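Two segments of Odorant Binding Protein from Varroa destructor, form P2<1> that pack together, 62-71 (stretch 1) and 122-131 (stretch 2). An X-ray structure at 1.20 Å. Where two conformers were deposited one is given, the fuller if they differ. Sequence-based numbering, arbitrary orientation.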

# COMPACT_ATOMS: atom_id res chain seq x y z
N ARG A 62 -6.11 -1.19 13.97
CA ARG A 62 -5.98 -1.83 12.67
C ARG A 62 -6.99 -2.96 12.50
O ARG A 62 -7.65 -3.08 11.43
CB ARG A 62 -4.52 -2.22 12.45
CG ARG A 62 -4.30 -2.88 11.11
CD ARG A 62 -2.86 -3.24 10.88
NE ARG A 62 -2.39 -4.21 11.85
CZ ARG A 62 -1.57 -4.06 12.89
NH1 ARG A 62 -0.97 -2.91 13.24
NH2 ARG A 62 -1.38 -5.15 13.63
N GLU A 63 -7.07 -3.82 13.53
CA GLU A 63 -8.03 -4.96 13.59
C GLU A 63 -9.42 -4.42 13.34
O GLU A 63 -10.18 -5.05 12.56
CB GLU A 63 -7.98 -5.62 14.98
CG GLU A 63 -8.98 -6.75 15.25
CD GLU A 63 -8.64 -7.47 16.57
OE1 GLU A 63 -7.98 -8.55 16.50
OE2 GLU A 63 -8.92 -6.91 17.71
N SER A 64 -9.79 -3.36 14.03
CA SER A 64 -11.14 -2.81 13.93
C SER A 64 -11.45 -2.34 12.51
O SER A 64 -12.58 -2.51 12.04
CB SER A 64 -11.41 -1.73 14.95
OG SER A 64 -10.77 -0.45 14.68
N VAL A 65 -10.47 -1.78 11.81
CA VAL A 65 -10.72 -1.33 10.44
C VAL A 65 -10.88 -2.52 9.54
O VAL A 65 -11.76 -2.49 8.65
CB VAL A 65 -9.59 -0.40 10.00
CG1 VAL A 65 -9.74 -0.04 8.53
CG2 VAL A 65 -9.53 0.87 10.85
N THR A 66 -10.05 -3.54 9.66
CA THR A 66 -10.20 -4.75 8.82
C THR A 66 -11.57 -5.38 9.05
O THR A 66 -12.25 -5.77 8.08
CB THR A 66 -9.10 -5.78 9.14
OG1 THR A 66 -7.85 -5.10 8.91
CG2 THR A 66 -9.26 -7.08 8.37
N THR A 67 -12.00 -5.47 10.29
CA THR A 67 -13.32 -6.07 10.63
C THR A 67 -14.44 -5.19 10.07
O THR A 67 -15.37 -5.74 9.53
CB THR A 67 -13.44 -6.18 12.15
OG1 THR A 67 -12.49 -7.17 12.58
CG2 THR A 67 -14.83 -6.57 12.59
N CYS A 68 -14.31 -3.89 10.20
CA CYS A 68 -15.29 -2.96 9.64
C CYS A 68 -15.45 -3.20 8.14
O CYS A 68 -16.54 -3.27 7.63
CB CYS A 68 -14.87 -1.53 9.92
SG CYS A 68 -15.94 -0.28 9.17
N ALA A 69 -14.33 -3.28 7.43
CA ALA A 69 -14.44 -3.45 5.98
C ALA A 69 -15.05 -4.76 5.62
O ALA A 69 -15.94 -4.83 4.71
CB ALA A 69 -13.09 -3.29 5.37
N LEU A 70 -14.73 -5.84 6.30
CA LEU A 70 -15.36 -7.15 6.04
C LEU A 70 -16.84 -7.05 6.37
O LEU A 70 -17.65 -7.58 5.57
CB LEU A 70 -14.70 -8.21 6.90
CG LEU A 70 -13.31 -8.68 6.45
CD1 LEU A 70 -12.58 -9.32 7.58
CD2 LEU A 70 -13.46 -9.71 5.36
N LYS A 71 -17.23 -6.48 7.49
CA LYS A 71 -18.66 -6.42 7.90
C LYS A 71 -19.41 -5.58 6.86
O LYS A 71 -20.53 -6.01 6.45
CB LYS A 71 -18.83 -5.90 9.32
CG LYS A 71 -20.27 -5.82 9.90
CD LYS A 71 -20.78 -7.09 10.56
CE LYS A 71 -22.28 -7.28 10.79
NZ LYS A 71 -22.86 -6.40 11.85
N TYR A 122 -14.75 -15.50 16.23
CA TYR A 122 -15.05 -15.45 14.78
C TYR A 122 -14.13 -14.47 14.08
O TYR A 122 -13.82 -14.66 12.89
CB TYR A 122 -16.51 -15.09 14.54
CG TYR A 122 -17.45 -16.16 15.05
CD1 TYR A 122 -17.23 -17.51 14.87
CD2 TYR A 122 -18.63 -15.77 15.66
CE1 TYR A 122 -18.09 -18.47 15.41
CE2 TYR A 122 -19.51 -16.71 16.18
CZ TYR A 122 -19.28 -18.05 15.98
OH TYR A 122 -20.17 -18.97 16.49
N ILE A 123 -13.67 -13.41 14.76
CA ILE A 123 -12.71 -12.45 14.18
C ILE A 123 -11.33 -13.09 14.10
O ILE A 123 -10.66 -13.02 13.08
CB ILE A 123 -12.75 -11.10 14.91
CG1 ILE A 123 -14.04 -10.35 14.57
CG2 ILE A 123 -11.52 -10.25 14.61
CD1 ILE A 123 -14.22 -9.11 15.44
N ASN A 124 -10.89 -13.78 15.16
CA ASN A 124 -9.60 -14.49 15.11
C ASN A 124 -9.64 -15.52 13.99
O ASN A 124 -8.64 -15.71 13.34
CB ASN A 124 -9.26 -15.13 16.45
CG ASN A 124 -8.87 -14.15 17.53
OD1 ASN A 124 -8.57 -12.97 17.29
ND2 ASN A 124 -8.99 -14.61 18.78
N GLN A 125 -10.77 -16.20 13.79
CA GLN A 125 -10.87 -17.20 12.71
C GLN A 125 -10.56 -16.53 11.35
O GLN A 125 -9.77 -17.04 10.57
CB GLN A 125 -12.23 -17.84 12.63
CG GLN A 125 -12.52 -18.77 13.78
CD GLN A 125 -13.90 -19.35 13.70
OE1 GLN A 125 -14.70 -19.02 12.83
NE2 GLN A 125 -14.20 -20.32 14.55
N VAL A 126 -11.19 -15.42 11.05
CA VAL A 126 -11.01 -14.81 9.72
C VAL A 126 -9.59 -14.27 9.64
O VAL A 126 -8.92 -14.38 8.58
CB VAL A 126 -12.08 -13.76 9.32
CG1 VAL A 126 -12.25 -12.62 10.26
CG2 VAL A 126 -11.81 -13.31 7.89
N GLN A 127 -9.05 -13.74 10.72
CA GLN A 127 -7.65 -13.25 10.70
C GLN A 127 -6.69 -14.37 10.35
O GLN A 127 -5.81 -14.23 9.51
CB GLN A 127 -7.30 -12.61 12.06
CG GLN A 127 -8.07 -11.28 12.33
CD GLN A 127 -7.92 -10.77 13.74
OE1 GLN A 127 -7.54 -11.53 14.64
NE2 GLN A 127 -8.28 -9.51 13.97
N LEU A 128 -6.83 -15.52 11.01
CA LEU A 128 -5.89 -16.63 10.71
C LEU A 128 -6.17 -17.17 9.30
O LEU A 128 -5.22 -17.42 8.59
CB LEU A 128 -5.94 -17.71 11.79
CG LEU A 128 -5.00 -18.89 11.54
CD1 LEU A 128 -3.54 -18.46 11.39
CD2 LEU A 128 -5.11 -19.91 12.68
N TYR A 129 -7.43 -17.30 8.89
CA TYR A 129 -7.74 -17.78 7.53
C TYR A 129 -7.07 -16.87 6.49
O TYR A 129 -6.43 -17.37 5.56
CB TYR A 129 -9.24 -17.79 7.30
CG TYR A 129 -9.63 -18.04 5.88
CD1 TYR A 129 -9.62 -19.31 5.34
CD2 TYR A 129 -9.93 -16.98 5.03
CE1 TYR A 129 -9.95 -19.54 4.03
CE2 TYR A 129 -10.27 -17.17 3.70
CZ TYR A 129 -10.26 -18.48 3.19
OH TYR A 129 -10.54 -18.61 1.88
N GLN A 130 -7.18 -15.55 6.65
CA GLN A 130 -6.65 -14.63 5.62
C GLN A 130 -5.14 -14.73 5.61
O GLN A 130 -4.49 -14.72 4.53
CB GLN A 130 -7.11 -13.23 5.85
CG GLN A 130 -8.56 -13.02 5.51
CD GLN A 130 -9.00 -11.60 5.55
OE1 GLN A 130 -8.70 -10.87 6.51
NE2 GLN A 130 -9.68 -11.11 4.53
N ALA A 131 -4.49 -14.82 6.79
CA ALA A 131 -3.03 -14.94 6.83
C ALA A 131 -2.60 -16.25 6.18
O ALA A 131 -1.62 -16.32 5.44
CB ALA A 131 -2.52 -14.84 8.25
O HOH W 1 -9.98 -8.04 11.73

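The two helices cross almost exactly at a right angle, 91° between their N-to-C directions, and their axes come no nearer than 11.4 Å, so the gap is spanned by side chains, with one amide and one water doing the polar work. Just 304 Å² is buried, both sides summed, as expected where two rods meet over a short length. The CA atoms of Thr 67 and Ile 123 lie 7.3 Å apart, those of Glu 63 and Gln 127 8.8 Å. On the first helix the contacting residues Glu 63, Thr 66, Thr 67 and Leu 70 follow the i, i+3, i+4, i+7 spacing that places side chains on one helical face.

The one direct hydrogen bond runs from Gln 127 NE2 to Glu 63 OE1, at 2.7 Å with an N-H...O angle of 173°, short and nearly linear. The CA-to-CB bond of Gln 127 points sideways, but its largely extended side chain (chi1 m, chi2 t) carries the amide to the carboxylate. The same NE2 donates to water 1 at 3.2 Å; with two amide hydrogens, it can serve both acceptors. Water 1 is also hydrogen-bonded to Thr 67 OG1 at 2.8 Å, which completes a bridge between the helices.

Beside this polar cluster, Ile 123 CG2 packs 3.8 Å from Thr 67 OG1, a van der Waals contact. Further along, Leu 70 CD1 meets Val 126 CG2 at 4.1 Å, an apolar pairing between two buried residues. Leu 70 also lies against the amide of Gln 130, with CD2 4.1 Å from NE2; that nitrogen is hydrogen-bonded elsewhere in the structure, so its polar need is met despite the aliphatic neighbour. Thr 66 turns CG2 to within 4.3 Å of Gln 130 OE1, while its OG1 donates to Arg 62 O at 3.2 Å within its own helix.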